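Long-range contact in malate dehydrogenase (PDB 4BGV), which probably catalyses the reversible, NAD-dependent oxidation of malate to oxaloacetate, a step of the tricarboxylic acid cycle: residues 20-25 and 55-60. Sequence-based numbering, arbitrary orientation.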
loop_
_atom_site.group_PDB
_atom_site.type_symbol
_atom_site.label_atom_id
_atom_site.label_comp_id
_atom_site.label_asym_id
_atom_site.label_seq_id
_atom_site.Cartn_x
_atom_site.Cartn_y
_atom_site.Cartn_z
ATOM N N THR A 20 -13.079 0.838 -3.874
ATOM C CA THR A 20 -11.801 1.507 -4.130
ATOM C C THR A 20 -11.429 2.484 -3.009
ATOM O O THR A 20 -10.279 2.496 -2.519
ATOM C CB THR A 20 -11.838 2.246 -5.491
ATOM O OG1 THR A 20 -12.089 1.287 -6.517
ATOM C CG2 THR A 20 -10.505 2.934 -5.775
ATOM N N LEU A 21 -12.395 3.311 -2.606
ATOM C CA LEU A 21 -12.192 4.231 -1.481
ATOM C C LEU A 21 -11.830 3.479 -0.213
ATOM O O LEU A 21 -11.004 3.952 0.568
ATOM C CB LEU A 21 -13.447 5.067 -1.225
ATOM C CG LEU A 21 -13.780 6.028 -2.389
ATOM C CD1 LEU A 21 -15.104 6.724 -2.130
ATOM C CD2 LEU A 21 -12.654 7.056 -2.597
ATOM N N ALA A 22 -12.441 2.311 -0.005
ATOM C CA ALA A 22 -12.147 1.521 1.205
ATOM C C ALA A 22 -10.720 0.997 1.176
ATOM O O ALA A 22 -9.976 1.143 2.153
ATOM C CB ALA A 22 -13.141 0.369 1.365
ATOM N N ILE A 23 -10.332 0.390 0.053
ATOM C CA ILE A 23 -8.953 -0.084 -0.120
ATOM C C ILE A 23 -7.917 1.026 0.106
ATOM O O ILE A 23 -6.891 0.808 0.745
ATOM C CB ILE A 23 -8.775 -0.725 -1.518
ATOM C CG1 ILE A 23 -9.611 -2.014 -1.582
ATOM C CG2 ILE A 23 -7.296 -0.979 -1.838
ATOM C CD1 ILE A 23 -9.919 -2.497 -2.994
ATOM N N ARG A 24 -8.181 2.209 -0.440
ATOM C CA ARG A 24 -7.264 3.334 -0.307
ATOM C C ARG A 24 -7.496 4.094 0.997
ATOM O O ARG A 24 -6.854 5.118 1.256
ATOM C CB ARG A 24 -7.384 4.256 -1.526
ATOM C CG ARG A 24 -6.975 3.524 -2.813
ATOM C CD ARG A 24 -7.244 4.354 -4.060
ATOM N NE ARG A 24 -6.344 5.497 -4.241
ATOM C CZ ARG A 24 -5.155 5.411 -4.837
ATOM N NH1 ARG A 24 -4.708 4.223 -5.238
ATOM N NH2 ARG A 24 -4.389 6.495 -5.010
ATOM N N GLN A 25 -8.401 3.569 1.815
ATOM C CA GLN A 25 -8.656 4.100 3.163
ATOM C C GLN A 25 -8.997 5.590 3.178
ATOM O O GLN A 25 -8.570 6.351 4.066
ATOM C CB GLN A 25 -7.483 3.750 4.093
ATOM C CG GLN A 25 -7.274 2.242 4.157
ATOM C CD GLN A 25 -6.207 1.775 5.144
ATOM O OE1 GLN A 25 -5.655 2.556 5.912
ATOM N NE2 GLN A 25 -5.925 0.476 5.121
ATOM N N TYR A 55 -8.829 -2.236 6.188
ATOM C CA TYR A 55 -9.459 -0.920 6.380
ATOM C C TYR A 55 -10.407 -0.847 7.570
ATOM O O TYR A 55 -11.348 -1.630 7.678
ATOM C CB TYR A 55 -10.142 -0.394 5.102
ATOM C CG TYR A 55 -10.972 -1.374 4.281
ATOM C CD1 TYR A 55 -12.283 -1.701 4.642
ATOM C CD2 TYR A 55 -10.465 -1.910 3.101
ATOM C CE1 TYR A 55 -13.051 -2.568 3.866
ATOM C CE2 TYR A 55 -11.218 -2.771 2.329
ATOM C CZ TYR A 55 -12.496 -3.096 2.699
ATOM O OH TYR A 55 -13.201 -3.955 1.892
ATOM N N ASP A 56 -10.135 0.087 8.484
ATOM C CA ASP A 56 -10.988 0.283 9.653
ATOM C C ASP A 56 -11.908 1.466 9.385
ATOM O O ASP A 56 -11.635 2.600 9.796
ATOM C CB ASP A 56 -10.147 0.508 10.909
ATOM C CG ASP A 56 -9.583 -0.794 11.467
ATOM O OD1 ASP A 56 -10.298 -1.811 11.395
ATOM O OD2 ASP A 56 -8.442 -0.795 11.969
ATOM N N LEU A 57 -12.988 1.186 8.663
ATOM C CA LEU A 57 -13.925 2.201 8.200
ATOM C C LEU A 57 -15.362 1.772 8.461
ATOM O O LEU A 57 -15.657 0.592 8.633
ATOM C CB LEU A 57 -13.777 2.415 6.684
ATOM C CG LEU A 57 -12.389 2.829 6.200
ATOM C CD1 LEU A 57 -12.306 2.685 4.696
ATOM C CD2 LEU A 57 -12.062 4.265 6.644
ATOM N N ASP A 58 -16.243 2.760 8.503
ATOM C CA ASP A 58 -17.664 2.521 8.610
ATOM C C ASP A 58 -18.150 2.540 7.174
ATOM O O ASP A 58 -17.918 3.507 6.439
ATOM C CB ASP A 58 -18.277 3.654 9.432
ATOM C CG ASP A 58 -19.746 3.461 9.703
ATOM O OD1 ASP A 58 -20.246 2.326 9.535
ATOM O OD2 ASP A 58 -20.397 4.457 10.095
ATOM N N ILE A 59 -18.773 1.451 6.744
ATOM C CA ILE A 59 -19.268 1.366 5.380
ATOM C C ILE A 59 -20.725 0.928 5.458
ATOM O O ILE A 59 -21.023 -0.159 5.964
ATOM C CB ILE A 59 -18.428 0.367 4.556
ATOM C CG1 ILE A 59 -16.937 0.768 4.623
ATOM C CG2 ILE A 59 -18.935 0.298 3.123
ATOM C CD1 ILE A 59 -16.021 -0.128 3.834
ATOM N N LYS A 60 -21.629 1.799 5.015
ATOM C CA LYS A 60 -23.070 1.561 5.200
ATOM C C LYS A 60 -23.830 1.762 3.892
ATOM O O LYS A 60 -23.375 2.503 3.012
ATOM C CB LYS A 60 -23.631 2.507 6.264
ATOM C CG LYS A 60 -23.064 2.293 7.660
ATOM C CD LYS A 60 -23.788 3.175 8.673
ATOM C CE LYS A 60 -23.287 2.933 10.092
ATOM N NZ LYS A 60 -23.737 1.624 10.636
#
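Y55 lays its ring against A22 in the last turn of helix 12-23. CB of Y55 is 4.0 Å from CG of Q25 and close to the carbonyl oxygen of A22. A chi1 of 43° sets CG between the backbone N and the carbonyl carbon of Y55, where it lies against O of A22. The ring continues along that same carbonyl, with CD2 of Y55 3.2 Å from O of A22; this oxygen also accepts the backbone N-H of Q25 in the Schellman motif that ends the helix. Farther out the ring passes under the methyl of A22: CB of A22 is 3.6 Å from the centroid of the Y55 ring and only 6° off its normal, a CH-pi contact centred on the face. CE2 of Y55 meets CG1 of I23 more loosely, at 4.3 Å. At the tip, OH is hydrogen-bonded to O of I46 and to NE2 of Q19, which ties the ring to helix 38-47 and to an earlier turn of helix 12-23. A leucine here, with no ring and no hydroxyl, would probably open a gap against the methyl of A22 and leave O of I46 and NE2 of Q19 without this partner.

Beside the ring, two aliphatic side chains add to the packing round A22. CD1 of L57 comes to 3.7 Å from CA of A22, while CD1 of I59 reaches CB of A22 at 3.8 Å; I59 also packs on A43, I46 and L47 of helix 38-47. The result is a largely apolar contact between the end of helix 12-23, which follows the glycine-rich turn that probably binds NAD, and the loop leading into the outermost strand 59-63, as in the Rossmann fold.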